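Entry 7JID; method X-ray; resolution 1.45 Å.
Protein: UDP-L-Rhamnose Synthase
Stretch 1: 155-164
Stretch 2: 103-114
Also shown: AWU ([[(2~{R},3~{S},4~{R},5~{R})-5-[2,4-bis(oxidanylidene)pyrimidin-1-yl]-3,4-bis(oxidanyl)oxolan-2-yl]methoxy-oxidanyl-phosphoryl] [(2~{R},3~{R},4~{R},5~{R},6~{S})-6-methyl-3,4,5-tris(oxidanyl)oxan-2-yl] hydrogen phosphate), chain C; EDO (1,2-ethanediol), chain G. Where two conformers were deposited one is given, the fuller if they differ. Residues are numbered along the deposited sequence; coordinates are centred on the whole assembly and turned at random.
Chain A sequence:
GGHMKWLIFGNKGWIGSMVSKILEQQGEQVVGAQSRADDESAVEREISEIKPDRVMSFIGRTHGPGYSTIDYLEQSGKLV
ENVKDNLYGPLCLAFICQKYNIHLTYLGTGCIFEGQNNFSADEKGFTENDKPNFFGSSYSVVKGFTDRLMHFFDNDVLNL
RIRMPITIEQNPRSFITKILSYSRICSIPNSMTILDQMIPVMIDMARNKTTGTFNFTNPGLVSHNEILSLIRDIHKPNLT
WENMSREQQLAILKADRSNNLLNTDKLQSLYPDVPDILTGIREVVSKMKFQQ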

# COMPACT_ATOMS: atom_id res chain seq x y z
N ASN A 155 -19.40 -5.84 1.28
CA ASN A 155 -20.42 -6.92 1.23
C ASN A 155 -19.78 -8.30 1.16
O ASN A 155 -20.52 -9.28 1.19
CB ASN A 155 -21.39 -6.73 0.06
CG ASN A 155 -22.07 -5.38 0.07
OD1 ASN A 155 -22.51 -4.90 1.11
ND2 ASN A 155 -22.14 -4.76 -1.10
N ASP A 156 -18.45 -8.39 1.14
CA ASP A 156 -17.71 -9.64 0.87
C ASP A 156 -16.71 -9.94 1.96
O ASP A 156 -16.33 -11.12 2.11
CB ASP A 156 -16.96 -9.49 -0.45
CG ASP A 156 -17.94 -9.52 -1.60
OD1 ASP A 156 -18.52 -10.62 -1.79
OD2 ASP A 156 -18.21 -8.42 -2.19
N VAL A 157 -16.26 -8.92 2.69
CA VAL A 157 -15.17 -9.13 3.69
C VAL A 157 -15.59 -8.60 5.06
O VAL A 157 -16.12 -7.47 5.12
CB VAL A 157 -13.87 -8.47 3.25
CG1 VAL A 157 -12.80 -8.54 4.32
CG2 VAL A 157 -13.38 -9.06 1.94
N LEU A 158 -15.31 -9.36 6.09
CA LEU A 158 -15.46 -8.93 7.48
C LEU A 158 -14.11 -8.36 7.93
O LEU A 158 -13.18 -9.16 8.07
CB LEU A 158 -15.90 -10.11 8.36
CG LEU A 158 -16.17 -9.80 9.83
CD1 LEU A 158 -17.27 -8.77 9.97
CD2 LEU A 158 -16.46 -11.10 10.56
N ASN A 159 -14.05 -7.06 8.19
CA ASN A 159 -12.82 -6.34 8.60
C ASN A 159 -12.92 -6.04 10.10
O ASN A 159 -13.61 -5.10 10.48
CB ASN A 159 -12.61 -5.15 7.69
CG ASN A 159 -11.58 -4.18 8.23
OD1 ASN A 159 -10.54 -4.63 8.69
ND2 ASN A 159 -11.86 -2.90 8.07
N LEU A 160 -12.20 -6.78 10.91
CA LEU A 160 -12.30 -6.64 12.39
C LEU A 160 -11.10 -5.84 12.90
O LEU A 160 -9.94 -6.22 12.64
CB LEU A 160 -12.37 -8.00 13.09
CG LEU A 160 -13.58 -8.84 12.70
CD1 LEU A 160 -13.56 -10.15 13.43
CD2 LEU A 160 -14.89 -8.08 12.90
N ARG A 161 -11.36 -4.69 13.51
CA ARG A 161 -10.28 -3.88 14.12
C ARG A 161 -10.03 -4.24 15.58
O ARG A 161 -10.76 -3.81 16.50
CB ARG A 161 -10.68 -2.42 13.96
CG ARG A 161 -10.80 -1.91 12.54
CD ARG A 161 -11.14 -0.45 12.68
NE ARG A 161 -11.41 0.26 11.46
CZ ARG A 161 -12.18 1.34 11.37
NH1 ARG A 161 -12.87 1.75 12.41
NH2 ARG A 161 -12.27 1.95 10.20
N ILE A 162 -9.04 -5.11 15.84
CA ILE A 162 -8.62 -5.41 17.24
C ILE A 162 -7.54 -4.40 17.63
O ILE A 162 -6.88 -3.83 16.73
CB ILE A 162 -8.17 -6.86 17.42
CG1 ILE A 162 -6.98 -7.19 16.51
CG2 ILE A 162 -9.36 -7.79 17.24
CD1 ILE A 162 -6.19 -8.38 17.02
N ARG A 163 -7.34 -4.26 18.91
CA ARG A 163 -6.18 -3.51 19.43
C ARG A 163 -5.59 -4.22 20.61
O ARG A 163 -6.34 -4.76 21.45
CB ARG A 163 -6.59 -2.10 19.85
CG ARG A 163 -7.18 -1.28 18.74
CD ARG A 163 -7.42 0.17 19.14
NE ARG A 163 -6.16 0.89 19.31
CZ ARG A 163 -5.74 1.55 20.39
NH1 ARG A 163 -6.37 1.45 21.55
NH2 ARG A 163 -4.62 2.22 20.35
N MET A 164 -4.28 -4.06 20.79
CA MET A 164 -3.59 -4.45 22.05
C MET A 164 -4.16 -5.77 22.58
O MET A 164 -4.60 -5.90 23.74
CB MET A 164 -3.77 -3.35 23.10
CG MET A 164 -3.22 -2.04 22.55
SD MET A 164 -3.58 -0.64 23.59
CE MET A 164 -2.48 0.58 22.87
PA AWU C . 4.41 -2.64 21.98
O1A AWU C . 5.48 -1.82 21.35
O2A AWU C . 4.83 -3.83 22.83
O3A AWU C . 3.36 -3.40 20.99
PB AWU C . 2.97 -2.98 19.45
O1B AWU C . 2.56 -1.50 19.26
O2B AWU C . 4.03 -3.58 18.51
O3B AWU C . 1.61 -3.82 19.36
C5' AWU C . -0.30 -4.80 16.44
O5' AWU C . 0.53 -4.83 17.59
C4' AWU C . -1.74 -4.51 16.86
O4' AWU C . -2.59 -4.30 15.72
C3' AWU C . -1.76 -3.28 17.70
O3' AWU C . -3.02 -3.20 18.32
C2' AWU C . -0.76 -3.33 18.86
C1' AWU C . 0.58 -3.74 18.41
N1 AWU C . 5.01 0.40 26.14
C2 AWU C . 5.42 0.87 27.38
O2 AWU C . 4.57 1.20 28.23
N3 AWU C . 6.76 0.84 27.68
C4 AWU C . 7.69 0.50 26.75
O4 AWU C . 8.92 0.47 27.12
C5 AWU C . 7.27 0.01 25.51
C6 AWU C . 5.93 0.06 25.17
C1C AWU C . 3.56 0.40 25.78
C2C AWU C . 3.19 1.02 24.43
C3C AWU C . 1.90 0.25 24.07
C4C AWU C . 2.17 -1.08 24.69
C5C AWU C . 2.49 -2.20 23.72
C6' AWU C . -0.14 -6.18 15.81
O2' AWU C . -1.16 -4.35 19.74
O2C AWU C . 2.94 2.39 24.62
O3C AWU C . 0.78 0.79 24.75
O4C AWU C . 3.31 -0.96 25.54
O5C AWU C . 3.52 -1.69 22.84
C1 EDO G . -10.01 13.60 17.88
O1 EDO G . -8.67 13.23 18.07
C2 EDO G . -10.67 12.71 16.92
O2 EDO G . -11.90 13.18 16.44
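Stretch 2 103-114: HLTYLGTGCIFE

Stretch 2 lies beside stretch 1 as a neighbouring parallel β-strand. The strand axes approach to 4.2 Å, and their N-to-C directions differ by 37° (signed crossing angle -37°), so the strands are clearly twisted. Backbone angles are extended from Val157 to Leu160 and from Leu104 to Leu107. Val157 pairs with Leu104, Leu158 with Thr105, Asn159 with Tyr106 and Leu160 with Leu107, at CA-CA distances of 4.9, 4.6, 5.0 and 5.1 Å. Past the strand, stretch 2 turns at Gly110 to Ile112.

The backbone bonds alternate between the two strands. Leu104 N gives a weak bond to Asp156 O at 3.5 Å. Leu158 N then donates to Leu104 O at 2.8 Å, and Tyr106 N to Leu158 O at 2.8 Å. Leu160 N donates to Tyr106 O at 3.0 Å. Gly108 N reaches Leu160 O at 2.7 Å, but this bond is bent, with an angle of 134° at the hydrogen. Gly110 N is the next donor of stretch 2, to Ile162 O at 2.9 Å. Thr109 N, between these donors, makes a weak 3.3 Å bond to the oxygen of water 1. The same water donates to Asn159 OD1, with its oxygen 2.8 Å from Asn159 OD1, and so bridges the two stretches. Ile162 O also receives a CA-H...O contact from Thr109 CA at 3.3 Å.

The turn is held within stretch 2. Cys111 N donates to Thr109 OG1 at 3.0 Å, and Ile112 N makes a weak bond to Gly110 O at 2.9 Å. Thr109 OG1 also bonds AWU O4' at 2.8 Å; either could be the donor. Met164 N donates to AWU O3' at 2.9 Å, so both stretches bind this ligand.

Leu158, Leu160, Thr105 and Leu107 share one face of the sheet. There Leu107 CD1 packs against Leu160 CB at 3.9 Å and Ile162 CG2 at 3.7 Å. Val157, Asn159, Leu104 and Tyr106 share the other. Val157 CG2 meets Leu104 CD2 at 3.9 Å, and Asn159 OD1 lies at the Tyr106 ring edge, 3.2 Å from Tyr106 CD2. Gly108 leaves room here: a CB would lie 2.8 Å from Tyr106 CE2, a clash.

The Arg161 guanidinium has Ile112 CD1 and Phe113 CZ over one face; Arg161 NH1 is 3.5 Å from Phe113 CZ. Its three nitrogens are satisfied elsewhere in the structure. Arg163 NE approaches Cys111 SG at 3.3 Å without a hydrogen bond, while Arg163 NH1 and NH2 are bonded elsewhere.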

# COMPACT_ATOMS: atom_id res chain seq x y z
N HIS A 103 -16.88 -16.11 1.81
CA HIS A 103 -16.76 -15.10 2.89
C HIS A 103 -15.32 -15.08 3.42
O HIS A 103 -14.78 -16.14 3.73
CB HIS A 103 -17.77 -15.41 3.99
CG HIS A 103 -17.71 -14.47 5.13
ND1 HIS A 103 -16.76 -14.59 6.13
CD2 HIS A 103 -18.46 -13.39 5.40
CE1 HIS A 103 -16.93 -13.58 6.97
NE2 HIS A 103 -17.97 -12.84 6.56
N LEU A 104 -14.76 -13.88 3.58
CA LEU A 104 -13.41 -13.67 4.15
C LEU A 104 -13.55 -12.88 5.44
O LEU A 104 -14.19 -11.83 5.42
CB LEU A 104 -12.55 -12.90 3.16
CG LEU A 104 -11.16 -12.45 3.66
CD1 LEU A 104 -10.30 -13.66 3.98
CD2 LEU A 104 -10.51 -11.62 2.59
N THR A 105 -12.91 -13.37 6.49
CA THR A 105 -12.64 -12.60 7.72
C THR A 105 -11.19 -12.13 7.65
O THR A 105 -10.31 -12.96 7.66
CB THR A 105 -12.92 -13.40 9.00
OG1 THR A 105 -14.26 -13.93 8.94
CG2 THR A 105 -12.76 -12.53 10.22
N TYR A 106 -11.02 -10.82 7.67
CA TYR A 106 -9.71 -10.15 7.77
C TYR A 106 -9.55 -9.60 9.20
O TYR A 106 -10.28 -8.71 9.58
CB TYR A 106 -9.56 -9.07 6.70
CG TYR A 106 -8.44 -8.11 6.98
CD1 TYR A 106 -7.12 -8.53 6.95
CD2 TYR A 106 -8.72 -6.79 7.24
CE1 TYR A 106 -6.09 -7.65 7.23
CE2 TYR A 106 -7.70 -5.89 7.54
CZ TYR A 106 -6.39 -6.32 7.48
OH TYR A 106 -5.34 -5.50 7.80
N LEU A 107 -8.58 -10.11 9.94
CA LEU A 107 -8.27 -9.55 11.28
C LEU A 107 -7.32 -8.37 11.10
O LEU A 107 -6.15 -8.59 10.72
CB LEU A 107 -7.67 -10.60 12.20
CG LEU A 107 -7.68 -10.21 13.68
CD1 LEU A 107 -9.06 -9.82 14.17
CD2 LEU A 107 -7.15 -11.35 14.54
N GLY A 108 -7.88 -7.15 11.17
CA GLY A 108 -7.12 -5.90 11.02
C GLY A 108 -6.78 -5.31 12.37
O GLY A 108 -6.52 -6.00 13.35
N THR A 109 -6.75 -3.99 12.39
CA THR A 109 -6.29 -3.24 13.57
C THR A 109 -7.07 -1.95 13.72
O THR A 109 -7.38 -1.29 12.71
CB THR A 109 -4.78 -3.02 13.50
OG1 THR A 109 -4.39 -2.35 14.70
CG2 THR A 109 -4.37 -2.20 12.29
N GLY A 110 -7.28 -1.57 14.99
CA GLY A 110 -7.78 -0.23 15.31
C GLY A 110 -6.64 0.71 15.68
O GLY A 110 -6.98 1.86 16.02
N CYS A 111 -5.37 0.33 15.49
CA CYS A 111 -4.21 1.24 15.76
C CYS A 111 -3.98 2.19 14.58
O CYS A 111 -2.85 2.39 14.17
CB CYS A 111 -3.02 0.41 16.19
SG CYS A 111 -3.36 -0.20 17.87
N ILE A 112 -5.06 2.77 14.05
CA ILE A 112 -5.04 3.69 12.87
C ILE A 112 -5.64 5.03 13.29
O ILE A 112 -5.78 5.91 12.43
CB ILE A 112 -5.81 3.02 11.72
CG1 ILE A 112 -7.28 2.81 12.07
CG2 ILE A 112 -5.10 1.70 11.39
CD1 ILE A 112 -8.09 2.17 10.98
N PHE A 113 -6.01 5.15 14.57
CA PHE A 113 -6.59 6.41 15.10
C PHE A 113 -5.86 6.85 16.37
O PHE A 113 -5.21 6.06 17.04
CB PHE A 113 -8.06 6.26 15.49
CG PHE A 113 -8.95 5.60 14.47
CD1 PHE A 113 -9.33 6.27 13.31
CD2 PHE A 113 -9.38 4.30 14.65
CE1 PHE A 113 -10.19 5.67 12.41
CE2 PHE A 113 -10.24 3.70 13.74
CZ PHE A 113 -10.58 4.38 12.58
N GLU A 114 -5.95 8.13 16.63
CA GLU A 114 -5.39 8.76 17.85
C GLU A 114 -6.45 9.69 18.45
O GLU A 114 -6.91 10.59 17.73
CB GLU A 114 -4.06 9.44 17.51
CG GLU A 114 -3.42 10.17 18.67
CD GLU A 114 -2.75 9.37 19.77
OE1 GLU A 114 -2.04 8.30 19.52
OE2 GLU A 114 -2.80 9.90 20.91
O HOH W 1 -8.52 -2.97 9.77